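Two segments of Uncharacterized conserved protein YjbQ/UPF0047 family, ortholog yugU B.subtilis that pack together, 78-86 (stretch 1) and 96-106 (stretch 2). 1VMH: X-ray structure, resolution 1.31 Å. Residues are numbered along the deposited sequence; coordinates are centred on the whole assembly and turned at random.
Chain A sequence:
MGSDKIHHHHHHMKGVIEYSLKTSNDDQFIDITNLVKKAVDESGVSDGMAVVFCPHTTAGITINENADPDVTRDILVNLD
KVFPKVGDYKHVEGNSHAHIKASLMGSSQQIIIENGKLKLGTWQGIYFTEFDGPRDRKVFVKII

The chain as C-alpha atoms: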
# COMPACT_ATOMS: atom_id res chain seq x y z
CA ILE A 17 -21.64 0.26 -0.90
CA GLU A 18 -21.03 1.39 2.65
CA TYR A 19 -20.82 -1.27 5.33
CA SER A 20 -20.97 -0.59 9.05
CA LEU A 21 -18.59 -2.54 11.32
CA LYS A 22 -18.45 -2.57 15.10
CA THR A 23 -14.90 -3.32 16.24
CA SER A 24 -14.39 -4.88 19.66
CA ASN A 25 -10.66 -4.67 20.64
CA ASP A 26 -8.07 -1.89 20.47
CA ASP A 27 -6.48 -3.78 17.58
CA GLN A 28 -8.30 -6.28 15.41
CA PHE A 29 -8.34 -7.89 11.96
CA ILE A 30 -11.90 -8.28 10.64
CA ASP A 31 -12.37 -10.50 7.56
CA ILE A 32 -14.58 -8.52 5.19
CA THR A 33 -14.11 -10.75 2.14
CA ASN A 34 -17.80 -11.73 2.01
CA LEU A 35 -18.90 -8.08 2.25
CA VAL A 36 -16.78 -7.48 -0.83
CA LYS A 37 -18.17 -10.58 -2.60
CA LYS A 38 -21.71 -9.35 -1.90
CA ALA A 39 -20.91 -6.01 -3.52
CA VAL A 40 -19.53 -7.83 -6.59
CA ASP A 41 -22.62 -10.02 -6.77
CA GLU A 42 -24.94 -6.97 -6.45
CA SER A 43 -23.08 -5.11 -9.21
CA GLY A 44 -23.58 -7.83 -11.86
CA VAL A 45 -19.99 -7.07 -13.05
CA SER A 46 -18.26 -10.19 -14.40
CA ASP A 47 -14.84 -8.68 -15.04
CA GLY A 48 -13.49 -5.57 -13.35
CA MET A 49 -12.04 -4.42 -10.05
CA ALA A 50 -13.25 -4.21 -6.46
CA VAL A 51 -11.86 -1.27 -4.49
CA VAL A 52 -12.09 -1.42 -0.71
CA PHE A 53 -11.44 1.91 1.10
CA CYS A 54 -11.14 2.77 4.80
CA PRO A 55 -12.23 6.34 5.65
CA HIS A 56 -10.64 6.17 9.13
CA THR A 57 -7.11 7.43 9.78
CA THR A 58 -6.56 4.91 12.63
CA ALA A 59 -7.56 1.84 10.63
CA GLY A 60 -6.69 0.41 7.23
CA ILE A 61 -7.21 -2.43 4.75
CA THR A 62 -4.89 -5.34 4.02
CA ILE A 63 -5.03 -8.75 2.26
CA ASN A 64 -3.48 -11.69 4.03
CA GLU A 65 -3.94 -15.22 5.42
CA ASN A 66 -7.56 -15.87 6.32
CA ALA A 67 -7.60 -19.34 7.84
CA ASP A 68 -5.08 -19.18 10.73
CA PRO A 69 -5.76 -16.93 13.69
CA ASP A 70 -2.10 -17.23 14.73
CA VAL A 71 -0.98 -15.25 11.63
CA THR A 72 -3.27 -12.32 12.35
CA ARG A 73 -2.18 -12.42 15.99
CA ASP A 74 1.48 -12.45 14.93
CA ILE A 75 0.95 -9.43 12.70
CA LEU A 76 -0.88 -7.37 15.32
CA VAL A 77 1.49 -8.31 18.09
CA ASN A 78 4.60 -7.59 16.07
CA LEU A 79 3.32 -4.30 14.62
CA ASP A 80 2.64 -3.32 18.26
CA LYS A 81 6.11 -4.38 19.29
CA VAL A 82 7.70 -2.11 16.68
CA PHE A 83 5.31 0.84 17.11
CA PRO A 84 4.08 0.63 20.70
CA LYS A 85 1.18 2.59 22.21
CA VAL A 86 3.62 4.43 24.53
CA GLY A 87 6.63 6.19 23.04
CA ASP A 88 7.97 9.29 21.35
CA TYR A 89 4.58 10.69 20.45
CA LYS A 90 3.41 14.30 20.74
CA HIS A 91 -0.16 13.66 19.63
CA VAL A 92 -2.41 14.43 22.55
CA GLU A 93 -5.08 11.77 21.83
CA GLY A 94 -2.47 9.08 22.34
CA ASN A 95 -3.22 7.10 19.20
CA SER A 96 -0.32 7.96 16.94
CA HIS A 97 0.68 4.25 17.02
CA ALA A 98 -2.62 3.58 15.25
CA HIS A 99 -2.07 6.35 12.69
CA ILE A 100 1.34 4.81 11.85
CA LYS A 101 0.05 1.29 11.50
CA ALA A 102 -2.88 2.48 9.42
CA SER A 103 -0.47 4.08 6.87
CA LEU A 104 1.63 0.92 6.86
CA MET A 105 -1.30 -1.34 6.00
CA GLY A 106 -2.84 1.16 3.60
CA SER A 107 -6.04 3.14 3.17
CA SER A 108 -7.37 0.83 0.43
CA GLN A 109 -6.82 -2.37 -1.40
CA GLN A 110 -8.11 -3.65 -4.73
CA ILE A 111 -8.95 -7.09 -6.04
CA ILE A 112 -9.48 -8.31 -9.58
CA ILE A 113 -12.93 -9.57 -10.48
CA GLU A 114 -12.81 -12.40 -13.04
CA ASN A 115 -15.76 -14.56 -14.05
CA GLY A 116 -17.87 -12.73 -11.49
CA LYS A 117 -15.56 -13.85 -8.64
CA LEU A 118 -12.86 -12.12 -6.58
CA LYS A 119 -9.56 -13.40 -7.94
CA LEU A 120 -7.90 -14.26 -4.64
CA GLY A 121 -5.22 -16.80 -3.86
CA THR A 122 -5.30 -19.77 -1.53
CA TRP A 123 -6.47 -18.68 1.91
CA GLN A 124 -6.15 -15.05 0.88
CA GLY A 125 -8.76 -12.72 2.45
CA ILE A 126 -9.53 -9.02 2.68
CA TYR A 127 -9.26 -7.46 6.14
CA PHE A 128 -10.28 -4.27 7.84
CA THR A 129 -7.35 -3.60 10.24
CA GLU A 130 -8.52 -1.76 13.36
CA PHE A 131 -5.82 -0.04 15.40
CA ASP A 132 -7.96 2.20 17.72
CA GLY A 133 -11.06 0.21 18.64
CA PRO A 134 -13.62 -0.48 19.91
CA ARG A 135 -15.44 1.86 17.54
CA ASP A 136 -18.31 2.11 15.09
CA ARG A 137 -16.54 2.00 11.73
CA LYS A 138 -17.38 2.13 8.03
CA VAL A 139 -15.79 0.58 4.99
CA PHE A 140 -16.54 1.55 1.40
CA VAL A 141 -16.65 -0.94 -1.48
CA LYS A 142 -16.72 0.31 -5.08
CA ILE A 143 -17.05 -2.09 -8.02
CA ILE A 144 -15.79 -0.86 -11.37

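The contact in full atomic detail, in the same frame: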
# COMPACT_ATOMS: atom_id res chain seq x y z
N ASN A 78 3.29 -8.06 16.50
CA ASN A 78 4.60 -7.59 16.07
C ASN A 78 4.57 -6.15 15.54
O ASN A 78 5.53 -5.41 15.75
CB ASN A 78 5.28 -8.60 15.15
CG ASN A 78 5.81 -9.79 15.93
OD1 ASN A 78 6.90 -9.72 16.53
ND2 ASN A 78 5.00 -10.84 16.01
N LEU A 79 3.48 -5.74 14.90
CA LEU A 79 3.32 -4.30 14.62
C LEU A 79 3.30 -3.47 15.90
O LEU A 79 3.90 -2.39 15.97
CB LEU A 79 2.04 -4.05 13.82
CG LEU A 79 2.02 -4.53 12.37
CD1 LEU A 79 0.68 -4.26 11.74
CD2 LEU A 79 3.17 -3.91 11.53
N ASP A 80 2.62 -3.96 16.94
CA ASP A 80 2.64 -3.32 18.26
C ASP A 80 4.01 -3.27 18.90
O ASP A 80 4.38 -2.29 19.55
CB ASP A 80 1.67 -4.04 19.19
CG ASP A 80 1.67 -3.47 20.59
OD1 ASP A 80 1.26 -2.31 20.79
OD2 ASP A 80 2.06 -4.20 21.51
N LYS A 81 4.78 -4.33 18.71
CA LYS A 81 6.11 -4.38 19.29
C LYS A 81 7.00 -3.29 18.70
O LYS A 81 7.76 -2.64 19.40
CB LYS A 81 6.70 -5.77 19.05
CG LYS A 81 7.96 -6.07 19.84
CD LYS A 81 8.47 -7.49 19.55
CE LYS A 81 7.43 -8.60 19.80
NZ LYS A 81 7.10 -8.80 21.25
N VAL A 82 6.86 -3.06 17.39
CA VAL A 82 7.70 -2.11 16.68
C VAL A 82 7.24 -0.66 16.85
O VAL A 82 8.07 0.26 16.97
CB VAL A 82 7.77 -2.49 15.19
CG1 VAL A 82 8.57 -1.43 14.38
CG2 VAL A 82 8.38 -3.85 15.06
N PHE A 83 5.92 -0.46 16.91
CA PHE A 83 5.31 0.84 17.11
C PHE A 83 4.35 0.77 18.28
O PHE A 83 3.14 0.67 18.10
CB PHE A 83 4.56 1.26 15.84
CG PHE A 83 5.43 1.36 14.65
CD1 PHE A 83 6.33 2.40 14.52
CD2 PHE A 83 5.39 0.39 13.65
CE1 PHE A 83 7.16 2.47 13.42
CE2 PHE A 83 6.24 0.48 12.53
CZ PHE A 83 7.11 1.51 12.43
N PRO A 84 4.89 0.81 19.50
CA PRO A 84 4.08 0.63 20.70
C PRO A 84 3.14 1.80 21.01
O PRO A 84 3.30 2.89 20.47
CB PRO A 84 5.11 0.43 21.81
CG PRO A 84 6.36 0.94 21.28
CD PRO A 84 6.32 0.96 19.81
N LYS A 85 2.14 1.55 21.84
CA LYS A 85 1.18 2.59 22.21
C LYS A 85 1.87 3.75 22.94
O LYS A 85 1.51 4.90 22.76
CB LYS A 85 0.09 2.01 23.12
CG LYS A 85 -0.86 1.02 22.46
CD LYS A 85 -2.15 0.82 23.26
N VAL A 86 2.85 3.42 23.79
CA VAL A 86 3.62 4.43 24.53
C VAL A 86 4.97 4.64 23.87
O VAL A 86 5.67 3.67 23.52
CB VAL A 86 3.81 4.06 26.04
CG1 VAL A 86 4.49 5.18 26.78
CG2 VAL A 86 2.46 3.74 26.68
N SER A 96 -1.23 7.90 18.07
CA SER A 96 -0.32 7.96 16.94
C SER A 96 0.13 6.56 16.48
O SER A 96 0.38 6.34 15.28
CB SER A 96 0.89 8.85 17.22
OG SER A 96 0.53 10.20 17.08
N HIS A 97 0.31 5.63 17.41
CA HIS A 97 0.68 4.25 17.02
C HIS A 97 -0.29 3.73 15.96
O HIS A 97 0.09 3.05 14.98
CB HIS A 97 0.69 3.33 18.23
CG HIS A 97 -0.65 3.15 18.88
ND1 HIS A 97 -1.22 4.13 19.66
CD2 HIS A 97 -1.53 2.12 18.88
CE1 HIS A 97 -2.40 3.72 20.10
NE2 HIS A 97 -2.61 2.50 19.64
N ALA A 98 -1.56 4.03 16.16
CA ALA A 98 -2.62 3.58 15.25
C ALA A 98 -2.52 4.30 13.91
O ALA A 98 -2.72 3.68 12.85
CB ALA A 98 -3.97 3.81 15.85
N HIS A 99 -2.25 5.60 13.93
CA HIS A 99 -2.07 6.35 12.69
C HIS A 99 -0.91 5.76 11.85
O HIS A 99 -1.00 5.67 10.61
CB HIS A 99 -1.79 7.84 12.97
CG HIS A 99 -2.99 8.60 13.44
ND1 HIS A 99 -4.01 8.96 12.58
CD2 HIS A 99 -3.33 9.09 14.65
CE1 HIS A 99 -4.92 9.63 13.26
NE2 HIS A 99 -4.54 9.73 14.52
N ILE A 100 0.17 5.36 12.54
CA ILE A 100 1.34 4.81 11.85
C ILE A 100 0.97 3.48 11.22
O ILE A 100 1.24 3.23 10.04
CB ILE A 100 2.52 4.62 12.80
CG1 ILE A 100 3.06 5.97 13.26
CG2 ILE A 100 3.62 3.81 12.15
CD1 ILE A 100 3.86 5.88 14.51
N LYS A 101 0.38 2.61 12.01
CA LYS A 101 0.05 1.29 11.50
C LYS A 101 -0.97 1.35 10.37
O LYS A 101 -0.91 0.56 9.43
CB LYS A 101 -0.40 0.38 12.64
CG LYS A 101 0.73 0.11 13.61
CD LYS A 101 0.39 -0.83 14.77
CE LYS A 101 -0.58 -0.28 15.73
NZ LYS A 101 -0.77 -1.20 16.98
N ALA A 102 -1.92 2.26 10.48
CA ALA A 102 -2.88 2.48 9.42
C ALA A 102 -2.17 2.81 8.09
O ALA A 102 -2.52 2.24 7.02
CB ALA A 102 -3.85 3.60 9.82
N SER A 103 -1.19 3.70 8.11
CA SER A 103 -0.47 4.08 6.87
C SER A 103 0.33 2.90 6.36
O SER A 103 0.48 2.72 5.13
CB SER A 103 0.44 5.29 7.07
OG SER A 103 -0.24 6.50 6.81
N LEU A 104 0.86 2.09 7.27
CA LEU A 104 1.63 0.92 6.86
C LEU A 104 0.81 -0.15 6.19
O LEU A 104 1.27 -0.81 5.23
CB LEU A 104 2.38 0.30 8.04
CG LEU A 104 3.50 1.11 8.69
CD1 LEU A 104 4.03 0.50 9.98
CD2 LEU A 104 4.65 1.34 7.75
N MET A 105 -0.40 -0.38 6.67
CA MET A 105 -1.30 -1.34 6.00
C MET A 105 -1.83 -0.76 4.70
O MET A 105 -1.91 -1.46 3.67
CB MET A 105 -2.47 -1.72 6.92
CG MET A 105 -2.05 -2.47 8.17
SD MET A 105 -1.28 -4.07 7.87
CE MET A 105 0.46 -3.62 7.89
N GLY A 106 -2.23 0.50 4.72
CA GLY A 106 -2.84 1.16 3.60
C GLY A 106 -4.29 1.55 3.83
O GLY A 106 -5.02 0.94 4.60
O HOH W 1 0.89 -0.45 18.97
O HOH W 2 0.45 6.12 20.32

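Stretch 1 carries the last turn of a helix, 78-82, and then a loop; stretch 2 is a helix from 96 to 105. The helix axes cross at 124° and come no closer than 10.7 Å, so side chains and the loop must fill the gap. The backbones draw nearer at the loop: CA of Lys85 lies 5.5 Å from CA of His97, against 7.2 Å between the CA atoms of Leu79 and Lys101.

Phe83, the first residue to leave helical geometry, is the main bump. Its ring enters a hollow lined by Ile100 and Leu104, one helical turn apart. Ile100 CG2 sits 3.8 Å from the ring centroid and 9° off its normal, a CH-pi contact over the face, while Leu104 CD1 approaches Phe83 CE2 obliquely at 3.4 Å. Leu79 extends the apolar seam, with CB 3.7 Å from Lys101 CD and CD1 3.9 Å from Met105 CE. At the other end, Lys85 CG covers a face of the His97 ring, 3.8 Å from its centroid.

No direct hydrogen bond joins the modelled atoms; water does. Water 1 donates to Asp80 OD1 (2.6 Å) and Phe83 O (2.7 Å) and accepts from Lys101 NZ (2.7 Å), bridging opposite charges that do not pair directly, with Asp80 OD1 4.5 Å from Lys101 NZ. Water 2 links Lys85 O (2.9 Å) to His97 N (3.0 Å) and His97 ND1 (2.7 Å).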